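Local coordinates for conserved hypothetical protein (Sulfolobus solfataricus, PDB 2FNA), which is an archaeal AAA+ ATPase that binds ADP and probably hydrolyses ATP, though its biological role remains uncertain, at residues H283-A288 against T333-I338. Sequence-based numbering, arbitrary orientation.
Sequences HGREIA and TKHSWI
Arg285 and His335 alone join these two segments, and just 66 Å² of surface is buried between them. Their side chains approach from opposite directions and meet where Arg285 NH2 lies 3.2 Å from His335 NE2; the next approach, from Arg285 NH2 to His335 CE1, is already 3.6 Å. The guanidinium and imidazole planes stand 79° apart, and the approach is oblique to both, so the two flat groups do not stack. Arg285 spans the gap because its chain runs extended from CG to NE. On the other side, CG of His335 is anti to its carbonyl carbon (chi1 -69°), which sends the imidazole toward the arginine.

The tighter packing lies around Phe281 of helix 259-282: its ring takes a cation-pi contact from Arg285 and edge-to-face contacts from His335 and the buried Trp337, while its carbonyl O accepts a hydrogen bond from Arg285 NE. Arg285 NH1 is hydrogen-bonded to Gln331 OE1. The looser side is the Arg285–His335 meeting itself, a single close polar approach between two partly exposed residues. His335 itself follows helix 322-334, which Ser336, with positive phi, closes in a Schellman motif.

The contact thus joins the loop between helices 259-282 and 289-299 to the turn after helix 322-334, within a predicted winged helix-turn-helix domain. Since His335 ND1 is hydrogen-bonded to Glu179 OE2, the carboxylate probably polarises the imidazole and eases its placement beside a cationic guanidinium.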
loop_
_atom_site.group_PDB
_atom_site.type_symbol
_atom_site.label_atom_id
_atom_site.label_comp_id
_atom_site.label_asym_id
_atom_site.label_seq_id
_atom_site.Cartn_x
_atom_site.Cartn_y
_atom_site.Cartn_z
ATOM N N HIS A 283 -4.784 15.422 7.160
ATOM C CA HIS A 283 -4.511 15.310 8.572
ATOM C C HIS A 283 -3.089 15.812 8.788
ATOM O O HIS A 283 -2.143 15.340 8.138
ATOM C CB HIS A 283 -4.653 13.848 9.006
ATOM C CG HIS A 283 -4.687 13.646 10.489
ATOM N ND1 HIS A 283 -4.606 12.398 11.069
ATOM C CD2 HIS A 283 -4.800 14.528 11.511
ATOM C CE1 HIS A 283 -4.685 12.520 12.384
ATOM N NE2 HIS A 283 -4.788 13.801 12.678
ATOM N N GLY A 284 -2.951 16.802 9.663
ATOM C CA GLY A 284 -1.665 17.467 9.883
ATOM C C GLY A 284 -1.314 18.585 8.899
ATOM O O GLY A 284 -0.244 19.183 9.013
ATOM N N ARG A 285 -2.198 18.859 7.934
ATOM C CA ARG A 285 -2.004 19.951 6.970
ATOM C C ARG A 285 -3.191 20.875 7.007
ATOM O O ARG A 285 -3.562 21.422 5.978
ATOM C CB ARG A 285 -1.891 19.408 5.538
ATOM C CG ARG A 285 -0.878 18.326 5.350
ATOM C CD ARG A 285 -1.157 17.523 4.078
ATOM N NE ARG A 285 -0.443 16.253 4.135
ATOM C CZ ARG A 285 0.798 16.081 3.710
ATOM N NH1 ARG A 285 1.476 17.093 3.209
ATOM N NH2 ARG A 285 1.371 14.901 3.823
ATOM N N GLU A 286 -3.797 21.049 8.179
ATOM C CA GLU A 286 -5.045 21.808 8.272
ATOM C C GLU A 286 -4.872 23.269 7.834
ATOM O O GLU A 286 -5.820 23.886 7.344
ATOM C CB GLU A 286 -5.641 21.711 9.683
ATOM C CG GLU A 286 -7.127 22.138 9.795
ATOM C CD GLU A 286 -8.120 21.184 9.112
ATOM O OE1 GLU A 286 -7.730 20.080 8.646
ATOM O OE2 GLU A 286 -9.313 21.555 9.046
ATOM N N ILE A 287 -3.663 23.805 7.989
ATOM C CA ILE A 287 -3.346 25.148 7.493
ATOM C C ILE A 287 -3.545 25.271 5.958
ATOM O O ILE A 287 -4.162 26.242 5.484
ATOM C CB ILE A 287 -1.909 25.591 7.929
ATOM C CG1 ILE A 287 -1.678 27.083 7.670
ATOM C CG2 ILE A 287 -0.821 24.763 7.235
ATOM C CD1 ILE A 287 -2.446 28.016 8.608
ATOM N N ALA A 288 -3.078 24.279 5.189
ATOM C CA ALA A 288 -3.120 24.363 3.710
ATOM C C ALA A 288 -4.300 23.585 3.103
ATOM O O ALA A 288 -4.324 23.285 1.905
ATOM C CB ALA A 288 -1.802 23.895 3.119
ATOM N N THR A 333 2.278 14.673 -5.162
ATOM C CA THR A 333 3.003 13.683 -5.976
ATOM C C THR A 333 3.608 12.562 -5.120
ATOM O O THR A 333 3.555 11.378 -5.502
ATOM C CB THR A 333 4.102 14.344 -6.805
ATOM O OG1 THR A 333 3.530 15.368 -7.619
ATOM C CG2 THR A 333 4.771 13.360 -7.702
ATOM N N LYS A 334 4.185 12.925 -3.971
ATOM C CA LYS A 334 4.813 11.930 -3.078
ATOM C C LYS A 334 3.788 10.959 -2.522
ATOM O O LYS A 334 4.111 9.818 -2.248
ATOM C CB LYS A 334 5.499 12.602 -1.884
ATOM C CG LYS A 334 6.690 13.465 -2.232
ATOM C CD LYS A 334 8.012 12.742 -2.023
ATOM C CE LYS A 334 9.080 13.724 -1.583
ATOM N NZ LYS A 334 10.418 13.124 -1.790
ATOM N N HIS A 335 2.571 11.453 -2.293
ATOM C CA HIS A 335 1.499 10.681 -1.713
ATOM C C HIS A 335 0.593 10.067 -2.824
ATOM O O HIS A 335 -0.380 9.370 -2.531
ATOM C CB HIS A 335 0.715 11.516 -0.684
ATOM C CG HIS A 335 1.494 11.826 0.561
ATOM N ND1 HIS A 335 1.345 11.107 1.734
ATOM C CD2 HIS A 335 2.446 12.760 0.811
ATOM C CE1 HIS A 335 2.162 11.593 2.650
ATOM N NE2 HIS A 335 2.843 12.589 2.115
ATOM N N SER A 336 1.001 10.241 -4.081
ATOM C CA SER A 336 0.409 9.548 -5.242
ATOM C C SER A 336 -1.024 10.011 -5.568
ATOM O O SER A 336 -1.823 9.260 -6.147
ATOM C CB SER A 336 0.502 8.043 -5.058
ATOM O OG SER A 336 1.847 7.624 -5.205
ATOM N N TRP A 337 -1.315 11.283 -5.287
ATOM C CA TRP A 337 -2.624 11.857 -5.636
ATOM C C TRP A 337 -2.623 12.295 -7.075
ATOM O O TRP A 337 -3.628 12.113 -7.797
ATOM C CB TRP A 337 -2.993 13.016 -4.703
ATOM C CG TRP A 337 -3.401 12.483 -3.431
ATOM C CD1 TRP A 337 -2.631 12.322 -2.318
ATOM C CD2 TRP A 337 -4.672 11.925 -3.130
ATOM N NE1 TRP A 337 -3.367 11.738 -1.325
ATOM C CE2 TRP A 337 -4.622 11.467 -1.803
ATOM C CE3 TRP A 337 -5.861 11.782 -3.851
ATOM C CZ2 TRP A 337 -5.714 10.873 -1.183
ATOM C CZ3 TRP A 337 -6.934 11.192 -3.243
ATOM C CH2 TRP A 337 -6.866 10.742 -1.927
ATOM N N ILE A 338 -1.479 12.850 -7.482
ATOM C CA ILE A 338 -1.243 13.265 -8.855
ATOM C C ILE A 338 0.054 12.687 -9.422
ATOM O O ILE A 338 0.873 12.127 -8.697
ATOM C CB ILE A 338 -1.255 14.807 -8.970
ATOM C CG1 ILE A 338 -0.075 15.465 -8.232
ATOM C CG2 ILE A 338 -2.581 15.351 -8.421
ATOM C CD1 ILE A 338 -0.060 17.004 -8.309
#